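Local coordinates for translation initiation factor eif-2b-like protein (Chaetomium thermophilum, PDB 4ZEO) that forms the delta subunit of eIF2B, the guanine nucleotide exchange complex for eIF2, and probably takes part in regulating translation initiation, at residues A[160-163]-A[164-168]; A[220-223]-A[224-228]; A[243-246]-A[247-250]. All coordinates share one frame; numbering follows the deposited sequence.

Interaction 1. Residues A[160-163]-A[164-168]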
loop_
_atom_site.group_PDB
_atom_site.type_symbol
_atom_site.label_atom_id
_atom_site.label_comp_id
_atom_site.label_asym_id
_atom_site.label_seq_id
_atom_site.Cartn_x
_atom_site.Cartn_y
_atom_site.Cartn_z
ATOM N N LEU A 160 9.859 17.669 5.101
ATOM C CA LEU A 160 10.153 17.622 6.517
ATOM C C LEU A 160 8.917 17.175 7.332
ATOM O O LEU A 160 9.003 16.292 8.190
ATOM C CB LEU A 160 10.595 19.004 6.959
ATOM C CG LEU A 160 11.297 19.105 8.295
ATOM C CD1 LEU A 160 12.708 18.550 8.123
ATOM C CD2 LEU A 160 11.294 20.542 8.808
ATOM N N ALA A 161 7.766 17.767 7.019
ATOM C CA ALA A 161 6.512 17.441 7.681
ATOM C C ALA A 161 6.106 15.995 7.405
ATOM O O ALA A 161 5.699 15.284 8.319
ATOM C CB ALA A 161 5.415 18.392 7.247
ATOM N N VAL A 162 6.215 15.557 6.154
ATOM C CA VAL A 162 5.855 14.177 5.826
ATOM C C VAL A 162 6.748 13.152 6.533
ATOM O O VAL A 162 6.249 12.158 7.056
ATOM C CB VAL A 162 5.888 13.935 4.302
ATOM C CG1 VAL A 162 5.915 12.451 3.975
ATOM C CG2 VAL A 162 4.710 14.620 3.644
ATOM N N GLY A 163 8.058 13.398 6.559
ATOM C CA GLY A 163 8.996 12.513 7.227
ATOM C C GLY A 163 8.742 12.430 8.717
ATOM O O GLY A 163 8.793 11.353 9.329
ATOM N N GLN A 164 8.440 13.574 9.312
ATOM C CA GLN A 164 8.122 13.586 10.728
ATOM C C GLN A 164 6.897 12.702 10.975
ATOM O O GLN A 164 6.866 11.936 11.941
ATOM C CB GLN A 164 7.879 15.009 11.212
ATOM C CG GLN A 164 9.171 15.772 11.433
ATOM C CD GLN A 164 8.984 17.262 11.407
ATOM O OE1 GLN A 164 7.861 17.764 11.450
ATOM N NE2 GLN A 164 10.087 17.986 11.351
ATOM N N GLN A 165 5.916 12.771 10.073
ATOM C CA GLN A 165 4.729 11.931 10.179
ATOM C C GLN A 165 5.070 10.454 10.070
ATOM O O GLN A 165 4.492 9.634 10.767
ATOM C CB GLN A 165 3.723 12.322 9.117
ATOM C CG GLN A 165 3.218 13.725 9.285
ATOM C CD GLN A 165 2.400 14.176 8.111
ATOM O OE1 GLN A 165 1.710 13.384 7.471
ATOM N NE2 GLN A 165 2.487 15.453 7.802
ATOM N N MET A 166 6.025 10.115 9.212
ATOM C CA MET A 166 6.467 8.725 9.091
ATOM C C MET A 166 7.184 8.232 10.363
ATOM O O MET A 166 6.861 7.171 10.895
ATOM C CB MET A 166 7.377 8.568 7.867
ATOM C CG MET A 166 6.656 8.832 6.548
ATOM S SD MET A 166 7.662 8.384 5.126
ATOM C CE MET A 166 6.638 8.939 3.780
ATOM N N ALA A 167 8.117 9.036 10.866
ATOM C CA ALA A 167 8.880 8.709 12.068
ATOM C C ALA A 167 8.009 8.727 13.328
ATOM O O ALA A 167 8.277 8.011 14.287
ATOM C CB ALA A 167 10.042 9.652 12.210
ATOM N N THR A 168 7.010 9.606 13.344
ATOM C CA THR A 168 6.050 9.725 14.456
ATOM C C THR A 168 5.124 8.519 14.471
ATOM O O THR A 168 4.489 8.218 15.467
ATOM C CB THR A 168 5.242 11.023 14.331
ATOM O OG1 THR A 168 6.130 12.126 14.515
ATOM C CG2 THR A 168 4.131 11.120 15.365
#
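The carbonyl oxygen of Gln-164, a residue whose own N-H is bonded back to Leu-160 O, is gripped twice by Thr-168. Thr-168 N and Thr-168 OG1 each donate to Gln-164 O at 2.7 Å. The hydroxyl comes from above the carbonyl plane, 44° out of it, and adds a side-chain bond to the backbone one in this turn. Upstream, Ala-167 N donates to Gly-163 O at 2.9 Å in a nearly straight bond, continuing the i-to-i+4 pattern.

These turns belong to helix 157-168, which packs on helices 174-191 and 200-219 in the helical part of the chain. The buried side carries Val-162 and Met-166, which run side by side and point the same way. Val-162 holds CG1 anti to the backbone N (chi1 164°), and the extended Met-166 chain brings its methyl CE to 3.6 Å from that branch. Ala-180, Ala-184 and Thr-181 of helix 174-191 face the pair.

On a more open side, Gln-164, extended beyond CG, runs back along the preceding turn: its CG lies 3.3 Å from Leu-160 O, and the amide nitrogen NE2 ends 3.5 Å from Leu-160 CG, the glutamine slanting across the leucine's branch point. Gln-165 repeats the course one residue on, its CG resting 3.1 Å from Ala-161 O.

Interaction 2. Residues A[220-223]-A[224-228]; sequences RPMC and FAMGN
Met-226 turns CG beside its backbone N, anti to its carbonyl carbon, and then bends at chi3 (71°), swinging the methyl CE against Met-222. Cys-223 has its SG between the backbone N and the carbonyl carbon (chi1 52°), a setting that aims the sulfur at the same methionine. Met-222 bends at chi3 as well, and the two methionine chains cross at about a right angle: Met-226 CE sits 3.7 Å from Met-222 CG and 3.8 Å from Met-222 SD, so a single methyl touches two successive atoms of its partner. The cysteine sulfur meets the middle of the Met-226 chain, with Cys-223 SG 3.7 Å from Met-226 CG and 3.8 Å from Met-226 SD, while a further neighbour, Ala-225 CB, lies 4.0 Å from Cys-223 SG.

Cys-223 is the N-cap of helix 224-239, which follows a short extended link from helix 200-219. Its carbonyl takes the first i-to-i+4 bond of the new helix, from Gly-227 N at 3.0 Å, with the donor in the carbonyl plane and the N-H pointing almost straight at the oxygen (165°). Helix 174-191 covers the cluster through Ser-174, Arg-177, Leu-178 and Thr-181, and Ile-213 and Thr-217 of helix 200-219 flank Met-222. Phe-224 meets the ring of Phe-363 nearly at right angles.

Among the side chains of 222-226 that meet here none is charged, although Arg-177 borders Met-226; their thioether, thiol and methyl contacts are apolar and weakly directional, and the Gly-227 to Cys-223 bond supplies the directional component.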
loop_
_atom_site.group_PDB
_atom_site.type_symbol
_atom_site.label_atom_id
_atom_site.label_comp_id
_atom_site.label_asym_id
_atom_site.label_seq_id
_atom_site.Cartn_x
_atom_site.Cartn_y
_atom_site.Cartn_z
ATOM N N ARG A 220 12.391 6.893 8.417
ATOM C CA ARG A 220 12.008 5.494 8.409
ATOM C C ARG A 220 12.543 4.824 7.154
ATOM O O ARG A 220 12.534 5.429 6.086
ATOM C CB ARG A 220 10.485 5.358 8.486
ATOM C CG ARG A 220 10.002 3.927 8.645
ATOM C CD ARG A 220 8.496 3.827 8.728
ATOM N NE ARG A 220 8.082 2.431 8.630
ATOM C CZ ARG A 220 6.823 2.008 8.661
ATOM N NH1 ARG A 220 5.827 2.874 8.798
ATOM N NH2 ARG A 220 6.567 0.712 8.549
ATOM N N PRO A 221 12.971 3.557 7.266
ATOM C CA PRO A 221 13.352 2.855 6.046
ATOM C C PRO A 221 12.195 2.875 5.051
ATOM O O PRO A 221 11.038 2.694 5.431
ATOM C CB PRO A 221 13.642 1.436 6.552
ATOM C CG PRO A 221 14.139 1.654 7.943
ATOM C CD PRO A 221 13.234 2.734 8.467
ATOM N N MET A 222 12.500 3.176 3.798
ATOM C CA MET A 222 11.484 3.337 2.775
ATOM C C MET A 222 10.854 2.011 2.353
ATOM O O MET A 222 11.540 0.997 2.243
ATOM C CB MET A 222 12.073 4.045 1.554
ATOM C CG MET A 222 12.501 5.469 1.823
ATOM S SD MET A 222 12.829 6.368 0.289
ATOM C CE MET A 222 13.689 5.104 -0.644
ATOM N N CYS A 223 9.550 2.049 2.083
ATOM C CA CYS A 223 8.831 0.900 1.556
ATOM C C CYS A 223 9.114 0.732 0.038
ATOM O O CYS A 223 9.673 1.631 -0.605
ATOM C CB CYS A 223 7.326 1.067 1.826
ATOM S SG CYS A 223 6.583 2.655 1.265
ATOM N N PHE A 224 8.743 -0.418 -0.528
ATOM C CA PHE A 224 8.968 -0.672 -1.953
ATOM C C PHE A 224 8.257 0.374 -2.813
ATOM O O PHE A 224 8.795 0.801 -3.839
ATOM C CB PHE A 224 8.475 -2.065 -2.348
ATOM C CG PHE A 224 9.339 -3.176 -1.852
ATOM C CD1 PHE A 224 10.611 -2.930 -1.388
ATOM C CD2 PHE A 224 8.882 -4.476 -1.852
ATOM C CE1 PHE A 224 11.414 -3.967 -0.911
ATOM C CE2 PHE A 224 9.687 -5.512 -1.378
ATOM C CZ PHE A 224 10.957 -5.238 -0.912
ATOM N N ALA A 225 7.068 0.804 -2.363
ATOM C CA ALA A 225 6.248 1.768 -3.102
ATOM C C ALA A 225 7.002 3.073 -3.351
ATOM O O ALA A 225 7.047 3.571 -4.490
ATOM C CB ALA A 225 4.942 2.045 -2.351
ATOM N N MET A 226 7.626 3.581 -2.289
ATOM C CA MET A 226 8.457 4.765 -2.365
ATOM C C MET A 226 9.685 4.497 -3.229
ATOM O O MET A 226 10.041 5.306 -4.076
ATOM C CB MET A 226 8.880 5.207 -0.967
ATOM C CG MET A 226 7.769 5.841 -0.157
ATOM S SD MET A 226 8.192 6.074 1.589
ATOM C CE MET A 226 9.383 7.409 1.416
ATOM N N GLY A 227 10.318 3.345 -3.027
ATOM C CA GLY A 227 11.486 3.008 -3.803
ATOM C C GLY A 227 11.153 2.972 -5.286
ATOM O O GLY A 227 11.915 3.498 -6.112
ATOM N N ASN A 228 10.018 2.352 -5.626
ATOM C CA ASN A 228 9.593 2.241 -7.027
ATOM C C ASN A 228 9.256 3.594 -7.644
ATOM O O ASN A 228 9.672 3.900 -8.757
ATOM C CB ASN A 228 8.395 1.292 -7.158
ATOM C CG ASN A 228 8.795 -0.165 -7.028
ATOM O OD1 ASN A 228 9.864 -0.551 -7.490
ATOM N ND2 ASN A 228 7.936 -0.985 -6.401
#

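Interaction 3. Residues A[243-246]-A[247-250]; sequences NTPE and DEAK
From Pro-245 to Glu-246 the backbone passes from extended to helical, psi falling from 146° to -51°, and Pro-245 thereby becomes the N-cap of the long helix 246-277. Its carbonyl oxygen accepts from Ala-249 N at 3.0 Å, in the carbonyl plane, and one residue later Glu-246 O takes the N-H of Lys-250 at 2.8 Å, with the donor almost in line with the C=O bond.

Thr-244 and Ala-249 hold the two positions of a hydrophobic staple, the residue before the cap and the fourth helical residue. Here the link is slight, with Thr-244 CG2 4.0 Å from Ala-249 CB; the other branch of the threonine, OG1, is bonded to Asp-241 N. A capping box would need an N-H on the cap residue for the side chain of Glu-248 to accept, and proline has none. Glu-248, extended with CG anti to its backbone N, slants across the proline ring, with OE1 3.3 Å from Pro-245 CG and Glu-248 CB 3.7 Å from that same carbon. Asp-247 turns its carboxylate back to the cap as well, OD1 approaching Pro-245 CB. Three acidic residues thus fill the first turn, where the partial positive charge of a helix start would be expected to favour them.

On another side of this turn, Glu-246 and Lys-250 lie alongside each other, pointing the same way, with their CG atoms 4.0 Å apart. Glu-246 OE2 and Lys-250 NZ remain 4.4 Å apart, beyond a salt bridge, and each side chain has its polar partner in another part of the chain: Glu-246 OE1 bonds to Thr-194 OG1, while Lys-250 NZ donates to the backbone oxygens of Glu-190 and Tyr-192.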
loop_
_atom_site.group_PDB
_atom_site.type_symbol
_atom_site.label_atom_id
_atom_site.label_comp_id
_atom_site.label_asym_id
_atom_site.label_seq_id
_atom_site.Cartn_x
_atom_site.Cartn_y
_atom_site.Cartn_z
ATOM N N ASN A 243 19.076 21.281 -22.955
ATOM C CA ASN A 243 18.305 22.198 -23.785
ATOM C C ASN A 243 16.838 22.309 -23.386
ATOM O O ASN A 243 16.158 23.226 -23.823
ATOM C CB ASN A 243 18.402 21.801 -25.254
ATOM C CG ASN A 243 19.768 22.080 -25.837
ATOM O OD1 ASN A 243 20.763 21.480 -25.447
ATOM N ND2 ASN A 243 19.819 23.006 -26.779
ATOM N N THR A 244 16.324 21.341 -22.626
ATOM C CA THR A 244 14.940 21.416 -22.156
ATOM C C THR A 244 14.717 22.664 -21.312
ATOM O O THR A 244 15.519 22.956 -20.436
ATOM C CB THR A 244 14.539 20.190 -21.300
ATOM O OG1 THR A 244 14.812 18.978 -22.011
ATOM C CG2 THR A 244 13.055 20.248 -20.966
ATOM N N PRO A 245 13.654 23.433 -21.611
ATOM C CA PRO A 245 13.308 24.590 -20.779
ATOM C C PRO A 245 12.686 24.171 -19.444
ATOM O O PRO A 245 11.958 23.181 -19.389
ATOM C CB PRO A 245 12.319 25.355 -21.652
ATOM C CG PRO A 245 11.724 24.318 -22.532
ATOM C CD PRO A 245 12.849 23.382 -22.842
ATOM N N GLU A 246 12.966 24.942 -18.396
ATOM C CA GLU A 246 12.604 24.580 -17.034
ATOM C C GLU A 246 11.103 24.529 -16.765
ATOM O O GLU A 246 10.597 23.537 -16.254
ATOM C CB GLU A 246 13.257 25.562 -16.058
ATOM C CG GLU A 246 12.641 25.561 -14.675
ATOM C CD GLU A 246 13.153 26.692 -13.799
ATOM O OE1 GLU A 246 14.358 26.709 -13.483
ATOM O OE2 GLU A 246 12.345 27.568 -13.425
ATOM N N ASP A 247 10.389 25.589 -17.121
ATOM C CA ASP A 247 8.933 25.616 -16.988
ATOM C C ASP A 247 8.283 24.377 -17.647
ATOM O O ASP A 247 7.346 23.796 -17.091
ATOM C CB ASP A 247 8.366 26.952 -17.504
ATOM C CG ASP A 247 8.607 27.178 -18.981
ATOM O OD1 ASP A 247 9.015 26.228 -19.672
ATOM O OD2 ASP A 247 8.378 28.322 -19.439
ATOM N N GLU A 248 8.779 23.983 -18.821
ATOM C CA GLU A 248 8.237 22.831 -19.542
ATOM C C GLU A 248 8.606 21.511 -18.879
ATOM O O GLU A 248 7.806 20.580 -18.875
ATOM C CB GLU A 248 8.754 22.815 -20.994
ATOM C CG GLU A 248 8.613 21.454 -21.703
ATOM C CD GLU A 248 9.160 21.436 -23.134
ATOM O OE1 GLU A 248 9.212 22.502 -23.796
ATOM O OE2 GLU A 248 9.522 20.339 -23.610
ATOM N N ALA A 249 9.805 21.437 -18.306
ATOM C CA ALA A 249 10.219 20.258 -17.544
ATOM C C ALA A 249 9.426 20.120 -16.257
ATOM O O ALA A 249 8.968 19.025 -15.902
ATOM C CB ALA A 249 11.714 20.297 -17.237
ATOM N N LYS A 250 9.263 21.236 -15.553
ATOM C CA LYS A 250 8.545 21.210 -14.287
ATOM C C LYS A 250 7.101 20.778 -14.515
ATOM O O LYS A 250 6.579 19.928 -13.795
ATOM C CB LYS A 250 8.598 22.576 -13.593
ATOM C CG LYS A 250 10.010 22.950 -13.188
ATOM C CD LYS A 250 10.108 23.911 -12.020
ATOM C CE LYS A 250 9.111 25.001 -12.042
ATOM N NZ LYS A 250 9.259 25.770 -10.780
#

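Overall arrangement
From the N terminus the three contacts come in series, with none nested in or crossing another. Interaction 1 lies within helix 157-168, interaction 2 marks the turn from helix 200-219 into helix 224-239, and interaction 3 spans the end of the next loop and the start of helix 246-277; each is local, so none closes a long loop. Interactions 1 and 2 meet in space, centres about 14 Å apart, where Met-166 CE packs 3.9 Å from Met-226 SD. Interaction 3 stands apart, its nearest atoms about 17 Å from interaction 2. Helix 174-191 relates all three: its side chains face the first two, and interaction 3 reaches the backbone at its far end.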